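Local coordinates for protein diadenosine tetraphosphatase, putative (Trypanosoma brucei, PDB 2QJC) that probably hydrolyses phosphate esters or dinucleoside tetraphosphates as a metallophosphoesterase, using a site that holds two manganese ions, at residues H28-R31 / A32-E35; S77-G80 / N81-K85; L210-Q213 / Y214-L217. All blocks are in the same frame, centred on the assembly; numbering follows the deposited sequence.

Overall arrangement
From the N terminus, contact 1 (28-31 with 32-35) comes first: the loop after strand 21-24 delivers a metal ligand and turns into helix 31-41. Contact 2 (77-80 with 81-85) repeats the scheme after strand 76-77, where the loop runs into helix 81-91; both strands lie in one five-stranded sheet. Contact 3 (210-213 with 214-217) is a turn joining neighbouring strands 199-202 and 218-220 of a second five-stranded sheet. The three lie in series, and none nests in or crosses another. Contacts 1 and 2 meet beside the metal centre, where His28 CE1 lies 3.6 Å from His82 CD2, although their centres are 16 Å apart. Contact 3 touches neither, its nearest atoms about 13 Å from each.

Contact 1. Residues H28-R31 / A32-E35. With MN (manganese (II) ion), chain B.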
loop_
_atom_site.group_PDB
_atom_site.type_symbol
_atom_site.label_atom_id
_atom_site.label_comp_id
_atom_site.label_asym_id
_atom_site.label_seq_id
_atom_site.Cartn_x
_atom_site.Cartn_y
_atom_site.Cartn_z
ATOM N N HIS A 28 5.169 5.889 -5.185
ATOM C CA HIS A 28 6.587 6.169 -5.396
ATOM C C HIS A 28 6.865 7.529 -6.044
ATOM O O HIS A 28 7.446 7.601 -7.127
ATOM C CB HIS A 28 7.217 5.056 -6.255
ATOM C CG HIS A 28 7.616 3.840 -5.477
ATOM N ND1 HIS A 28 8.506 3.889 -4.426
ATOM C CD2 HIS A 28 7.266 2.537 -5.612
ATOM C CE1 HIS A 28 8.689 2.671 -3.946
ATOM N NE2 HIS A 28 7.949 1.833 -4.649
ATOM N N GLY A 29 6.435 8.597 -5.383
ATOM C CA GLY A 29 6.666 9.938 -5.893
ATOM C C GLY A 29 6.084 10.323 -7.245
ATOM O O GLY A 29 6.470 11.357 -7.790
ATOM N N CYS A 30 5.177 9.519 -7.799
ATOM C CA CYS A 30 4.573 9.857 -9.093
ATOM C C CYS A 30 3.305 10.691 -8.892
ATOM O O CYS A 30 2.186 10.221 -9.137
ATOM C CB CYS A 30 4.240 8.591 -9.880
ATOM S SG CYS A 30 5.688 7.626 -10.390
ATOM N N ARG A 31 3.499 11.933 -8.452
ATOM C CA ARG A 31 2.399 12.864 -8.179
ATOM C C ARG A 31 1.489 13.135 -9.373
ATOM O O ARG A 31 0.261 13.109 -9.247
ATOM C CB ARG A 31 2.949 14.198 -7.666
ATOM C CG ARG A 31 1.903 15.047 -6.941
ATOM C CD ARG A 31 2.118 16.531 -7.150
ATOM N NE ARG A 31 1.954 16.903 -8.553
ATOM C CZ ARG A 31 2.954 17.254 -9.359
ATOM N NH1 ARG A 31 4.199 17.284 -8.908
ATOM N NH2 ARG A 31 2.709 17.572 -10.624
ATOM N N ALA A 32 2.084 13.412 -10.528
ATOM C CA ALA A 32 1.291 13.688 -11.721
ATOM C C ALA A 32 0.322 12.537 -11.964
ATOM O O ALA A 32 -0.862 12.752 -12.240
ATOM C CB ALA A 32 2.203 13.876 -12.934
ATOM N N GLN A 33 0.843 11.315 -11.852
ATOM C CA GLN A 33 0.059 10.100 -12.048
ATOM C C GLN A 33 -1.072 9.964 -11.027
ATOM O O GLN A 33 -2.163 9.502 -11.360
ATOM C CB GLN A 33 0.971 8.871 -11.968
ATOM C CG GLN A 33 1.839 8.627 -13.200
ATOM C CD GLN A 33 2.764 9.785 -13.527
ATOM O OE1 GLN A 33 3.481 10.300 -12.662
ATOM N NE2 GLN A 33 2.763 10.196 -14.792
ATOM N N LEU A 34 -0.811 10.355 -9.784
ATOM C CA LEU A 34 -1.832 10.279 -8.745
ATOM C C LEU A 34 -2.966 11.255 -9.087
ATOM O O LEU A 34 -4.145 10.923 -8.953
ATOM C CB LEU A 34 -1.223 10.615 -7.380
ATOM C CG LEU A 34 -2.158 10.699 -6.160
ATOM C CD1 LEU A 34 -2.956 9.405 -6.003
ATOM C CD2 LEU A 34 -1.327 10.967 -4.904
ATOM N N GLU A 35 -2.607 12.458 -9.532
ATOM C CA GLU A 35 -3.609 13.456 -9.906
ATOM C C GLU A 35 -4.494 12.914 -11.023
ATOM O O GLU A 35 -5.713 13.078 -10.997
ATOM C CB GLU A 35 -2.931 14.737 -10.385
ATOM C CG GLU A 35 -2.068 15.401 -9.342
ATOM C CD GLU A 35 -1.194 16.492 -9.923
ATOM O OE1 GLU A 35 -1.055 16.556 -11.167
ATOM O OE2 GLU A 35 -0.634 17.273 -9.124
HETATM MN MN MN B . 6.908 -0.328 -4.057
HETATM O O HOH W 1 6.755 -1.063 -6.171
#
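Arg31 and Glu35, one helical turn apart, meet through a salt bridge with Arg31 NE 2.7 Å from Glu35 OE2. The N-H is well aimed, at 159°, and the oxygen lies close to the guanidinium plane, so the arginine offers its edge. Glu35 is turned differently: the donor comes from above the carboxylate plane, and the two flat groups are 48° apart. One carboxylate oxygen takes the bond, while Glu35 OE1 stays 3.9 Å from Arg31 NH2. The arginine CG starts anti to the backbone N (chi1 -161°), and bends at the next two torsions bring NE round to the glutamate. Arg31 NH1 has a second acid partner in Asp62, so the guanidinium bridges two carboxylates and its rotation is restrained.

On another side of the helix start, Gln33 folds back over Cys30. Its chain bends at chi2, bringing OE1 to 3.4 Å from Cys30 CB; this is van der Waals contact alongside the N-cap residue. In the backbone, Leu34 N bonds to Cys30 O at 3.1 Å and Glu35 N to Arg31 O at 3.0 Å, the first i to i+4 links of the helix. Leu34 faces inward and packs on Leu69 and Leu70 of helix 63-73.

At the start of the segment, His28 takes no part in the helix contact and binds manganese through NE2 at 2.5 Å, while its ND1 is hydrogen-bonded to Val57 O, which helps fix the ring's rotation. Asp26 and Asp55 share this ion, and water 1 lies 2.2 Å from it. An Asp-X-His pair on the loop after a strand, followed directly by a helix, is the first metal-binding motif of the calcineurin-like phosphoesterase fold.

Contact 2. Residues S77-G80 / N81-K85. With PO4 (phosphate ion), chain D.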
loop_
_atom_site.group_PDB
_atom_site.type_symbol
_atom_site.label_atom_id
_atom_site.label_comp_id
_atom_site.label_asym_id
_atom_site.label_seq_id
_atom_site.Cartn_x
_atom_site.Cartn_y
_atom_site.Cartn_z
ATOM N N SER A 77 -3.155 6.097 4.729
ATOM C CA SER A 77 -2.138 5.266 4.097
ATOM C C SER A 77 -1.474 4.365 5.112
ATOM O O SER A 77 -1.318 4.741 6.281
ATOM C CB SER A 77 -1.056 6.120 3.443
ATOM O OG SER A 77 -0.044 5.290 2.900
ATOM N N VAL A 78 -1.102 3.159 4.687
ATOM C CA VAL A 78 -0.381 2.299 5.603
ATOM C C VAL A 78 1.081 2.551 5.284
ATOM O O VAL A 78 1.406 3.256 4.313
ATOM C CB VAL A 78 -0.748 0.785 5.462
ATOM C CG1 VAL A 78 -2.147 0.556 6.024
ATOM C CG2 VAL A 78 -0.654 0.317 4.004
ATOM N N LEU A 79 1.962 2.001 6.112
ATOM C CA LEU A 79 3.396 2.189 5.931
ATOM C C LEU A 79 4.001 1.175 4.972
ATOM O O LEU A 79 3.811 -0.032 5.143
ATOM C CB LEU A 79 4.095 2.088 7.285
ATOM C CG LEU A 79 5.584 2.439 7.336
ATOM C CD1 LEU A 79 5.789 3.880 6.869
ATOM C CD2 LEU A 79 6.088 2.263 8.763
ATOM N N GLY A 80 4.715 1.671 3.959
ATOM C CA GLY A 80 5.363 0.794 2.990
ATOM C C GLY A 80 6.796 0.525 3.434
ATOM O O GLY A 80 7.271 1.177 4.365
ATOM N N ASN A 81 7.505 -0.416 2.812
ATOM C CA ASN A 81 8.867 -0.672 3.282
ATOM C C ASN A 81 9.867 0.394 2.855
ATOM O O ASN A 81 10.913 0.541 3.478
ATOM C CB ASN A 81 9.365 -2.072 2.879
ATOM C CG ASN A 81 9.439 -2.264 1.394
ATOM O OD1 ASN A 81 10.463 -2.708 0.864
ATOM N ND2 ASN A 81 8.353 -1.944 0.705
ATOM N N HIS A 82 9.555 1.140 1.798
ATOM C CA HIS A 82 10.444 2.213 1.366
ATOM C C HIS A 82 10.223 3.399 2.293
ATOM O O HIS A 82 11.150 4.156 2.585
ATOM C CB HIS A 82 10.162 2.602 -0.079
ATOM C CG HIS A 82 10.839 1.717 -1.079
ATOM N ND1 HIS A 82 12.094 1.988 -1.583
ATOM C CD2 HIS A 82 10.443 0.556 -1.652
ATOM C CE1 HIS A 82 12.441 1.032 -2.427
ATOM N NE2 HIS A 82 11.456 0.151 -2.487
ATOM N N ASP A 83 8.985 3.563 2.750
ATOM C CA ASP A 83 8.673 4.635 3.681
ATOM C C ASP A 83 9.406 4.311 4.977
ATOM O O ASP A 83 10.041 5.180 5.585
ATOM C CB ASP A 83 7.174 4.696 3.983
ATOM C CG ASP A 83 6.327 4.918 2.748
ATOM O OD1 ASP A 83 6.704 5.756 1.901
ATOM O OD2 ASP A 83 5.267 4.261 2.643
ATOM N N ALA A 84 9.317 3.048 5.388
ATOM C CA ALA A 84 9.947 2.584 6.624
ATOM C C ALA A 84 11.464 2.738 6.631
ATOM O O ALA A 84 12.035 3.182 7.626
ATOM C CB ALA A 84 9.572 1.112 6.893
ATOM N N LYS A 85 12.116 2.362 5.532
ATOM C CA LYS A 85 13.571 2.464 5.452
ATOM C C LYS A 85 14.022 3.915 5.458
ATOM O O LYS A 85 15.086 4.230 5.992
ATOM C CB LYS A 85 14.107 1.770 4.194
ATOM C CG LYS A 85 13.865 0.257 4.153
ATOM C CD LYS A 85 14.527 -0.382 2.936
ATOM C CE LYS A 85 14.095 -1.828 2.762
ATOM N NZ LYS A 85 14.355 -2.642 3.983
HETATM P P PO4 D . 9.442 -2.607 -4.267
HETATM O O1 PO4 D . 9.112 -2.252 -5.820
HETATM O O2 PO4 D . 9.179 -4.159 -4.065
HETATM O O3 PO4 D . 10.934 -2.263 -3.994
HETATM O O4 PO4 D . 8.486 -1.788 -3.352
#
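Gly80 and Asp83 are joined by a hydrogen bond from backbone to side chain: Gly80 N reaches Asp83 OD2 at 3.0 Å, with an N-H...O angle of 148°. The oxygen is met on its anti side, 19° out of the carboxylate plane. With CG anti to its own carbonyl carbon, the aspartate leans back over the N-cap residue. The same OD2 also accepts from Asp55 N, and OD1 from Leu56 N, so three backbone N-H groups hold this buried carboxylate and probably stabilise its negative charge. It acts as a second-shell group, tying the helix start to the loop that carries the metal ligand Asp55.

Among backbone links, Ala84 N bonds to Gly80 O at 3.0 Å and Lys85 N to Asn81 O at 3.0 Å, opening helix 81-91.

Apolar contact comes from Leu79, whose side chain runs past Asp83 in the opposite direction. Its CD1 meets Asp83 CB at 3.3 Å, and its CD2 the methyl of Ala84, 4.1 Å from Ala84 CB.

Ligand contacts occupy the first turn. His82 NE2 donates to phosphate O3 at 2.9 Å, nearly straight at 164°, with the acceptor in the ring plane; Arg162 and Tyr227 also bond this ion, which probably came from the crystallisation liquor. Asn81 binds the second manganese, alongside Asp55, His141 and His204. Its CG lies between the backbone N and the carbonyl carbon, and from there the amide reaches the metal. The run Gly80-Asn81-His82-Asp83 at a helix N terminus is the GNH(D/E) signature of the metallophosphoesterase superfamily, here supplying one manganese ligand and a histidine bound to phosphate.

Contact 3. Residues L210-Q213 / Y214-L217; sequences LQEQ and YKPL
Tyr214 meets two glutamines around its CE2 and CZ atoms. Gln211 OE1 lies 3.6 Å from CE2, at the edge and in the ring plane, the amide being turned 72° from the ring. Water 2, also in that plane, links the two residues: it donates to Gln211 OE1 at 2.8 Å and lies 2.7 Å from Tyr214 OH. The side chain of Gln213 runs alongside the tyrosine in the same direction, its amide tilted 53° to the ring and its OE1 3.5 Å from both CE2 and CZ. A bend at chi2 (87°) keeps it beside the ring.

Lys215 closes the type I beta turn that starts at Glu212, with a weak bond from Lys215 N to Glu212 O at 3.4 Å. Its aliphatic chain passes the turn's first residue, Lys215 CD being 3.9 Å from Glu212 CB, while NZ bonds to Gly239 O.

Pro216 follows a cis peptide bond and presents its carbonyl to Thr199. Leu217 then leads into strand 218-220, pairing with Val200 of strand 199-202, while Gln211 pairs with Gly220; the surface turn thus folds back against the edge strand it precedes.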
loop_
_atom_site.group_PDB
_atom_site.type_symbol
_atom_site.label_atom_id
_atom_site.label_comp_id
_atom_site.label_asym_id
_atom_site.label_seq_id
_atom_site.Cartn_x
_atom_site.Cartn_y
_atom_site.Cartn_z
ATOM N N LEU A 210 -0.295 -6.220 -11.496
ATOM C CA LEU A 210 -1.660 -6.290 -10.992
ATOM C C LEU A 210 -2.073 -7.748 -10.788
ATOM O O LEU A 210 -1.984 -8.553 -11.713
ATOM C CB LEU A 210 -2.606 -5.621 -11.991
ATOM C CG LEU A 210 -4.043 -5.334 -11.552
ATOM C CD1 LEU A 210 -4.036 -4.225 -10.504
ATOM C CD2 LEU A 210 -4.865 -4.905 -12.760
ATOM N N GLN A 211 -2.515 -8.086 -9.576
ATOM C CA GLN A 211 -2.950 -9.447 -9.266
ATOM C C GLN A 211 -4.454 -9.453 -9.011
ATOM O O GLN A 211 -4.917 -8.907 -8.006
ATOM C CB GLN A 211 -2.217 -9.984 -8.027
ATOM C CG GLN A 211 -0.701 -10.135 -8.203
ATOM C CD GLN A 211 -0.006 -10.733 -6.982
ATOM O OE1 GLN A 211 -0.288 -11.861 -6.583
ATOM N NE2 GLN A 211 0.909 -9.973 -6.390
ATOM N N GLU A 212 -5.211 -10.071 -9.915
ATOM C CA GLU A 212 -6.668 -10.134 -9.789
ATOM C C GLU A 212 -7.241 -11.547 -9.753
ATOM O O GLU A 212 -8.455 -11.711 -9.650
ATOM C CB GLU A 212 -7.343 -9.404 -10.950
ATOM C CG GLU A 212 -6.865 -7.996 -11.211
ATOM C CD GLU A 212 -7.496 -7.414 -12.466
ATOM O OE1 GLU A 212 -8.740 -7.281 -12.509
ATOM O OE2 GLU A 212 -6.746 -7.099 -13.415
ATOM N N GLN A 213 -6.390 -12.564 -9.831
ATOM C CA GLN A 213 -6.883 -13.942 -9.848
ATOM C C GLN A 213 -7.349 -14.476 -8.497
ATOM O O GLN A 213 -7.796 -15.618 -8.397
ATOM C CB GLN A 213 -5.818 -14.885 -10.410
ATOM C CG GLN A 213 -4.727 -14.189 -11.182
ATOM C CD GLN A 213 -3.602 -13.713 -10.286
ATOM O OE1 GLN A 213 -2.758 -14.506 -9.864
ATOM N NE2 GLN A 213 -3.588 -12.422 -9.981
ATOM N N TYR A 214 -7.257 -13.661 -7.458
ATOM C CA TYR A 214 -7.675 -14.120 -6.145
ATOM C C TYR A 214 -8.907 -13.375 -5.674
ATOM O O TYR A 214 -9.321 -13.502 -4.524
ATOM C CB TYR A 214 -6.528 -13.955 -5.152
ATOM C CG TYR A 214 -5.237 -14.576 -5.635
ATOM C CD1 TYR A 214 -5.123 -15.957 -5.807
ATOM C CD2 TYR A 214 -4.131 -13.782 -5.926
ATOM C CE1 TYR A 214 -3.929 -16.532 -6.259
ATOM C CE2 TYR A 214 -2.936 -14.341 -6.375
ATOM C CZ TYR A 214 -2.841 -15.712 -6.537
ATOM O OH TYR A 214 -1.660 -16.254 -6.968
ATOM N N LYS A 215 -9.488 -12.588 -6.568
ATOM C CA LYS A 215 -10.693 -11.853 -6.227
ATOM C C LYS A 215 -11.765 -12.890 -5.923
ATOM O O LYS A 215 -11.751 -13.991 -6.470
ATOM C CB LYS A 215 -11.148 -10.963 -7.393
ATOM C CG LYS A 215 -10.119 -9.940 -7.826
ATOM C CD LYS A 215 -10.628 -9.042 -8.935
ATOM C CE LYS A 215 -11.594 -7.989 -8.410
ATOM N NZ LYS A 215 -11.963 -7.010 -9.476
ATOM N N PRO A 216 -12.699 -12.559 -5.029
ATOM C CA PRO A 216 -12.771 -11.281 -4.319
ATOM C C PRO A 216 -12.033 -11.288 -2.973
ATOM O O PRO A 216 -12.118 -10.322 -2.217
ATOM C CB PRO A 216 -14.268 -11.095 -4.140
ATOM C CG PRO A 216 -14.704 -12.495 -3.815
ATOM C CD PRO A 216 -13.939 -13.335 -4.834
ATOM N N LEU A 217 -11.304 -12.363 -2.680
ATOM C CA LEU A 217 -10.593 -12.468 -1.408
ATOM C C LEU A 217 -9.349 -11.594 -1.279
ATOM O O LEU A 217 -8.940 -11.263 -0.168
ATOM C CB LEU A 217 -10.223 -13.930 -1.128
ATOM C CG LEU A 217 -11.403 -14.866 -0.837
ATOM C CD1 LEU A 217 -10.884 -16.266 -0.548
ATOM C CD2 LEU A 217 -12.195 -14.341 0.360
HETATM O O HOH W 2 0.156 -14.373 -7.770
#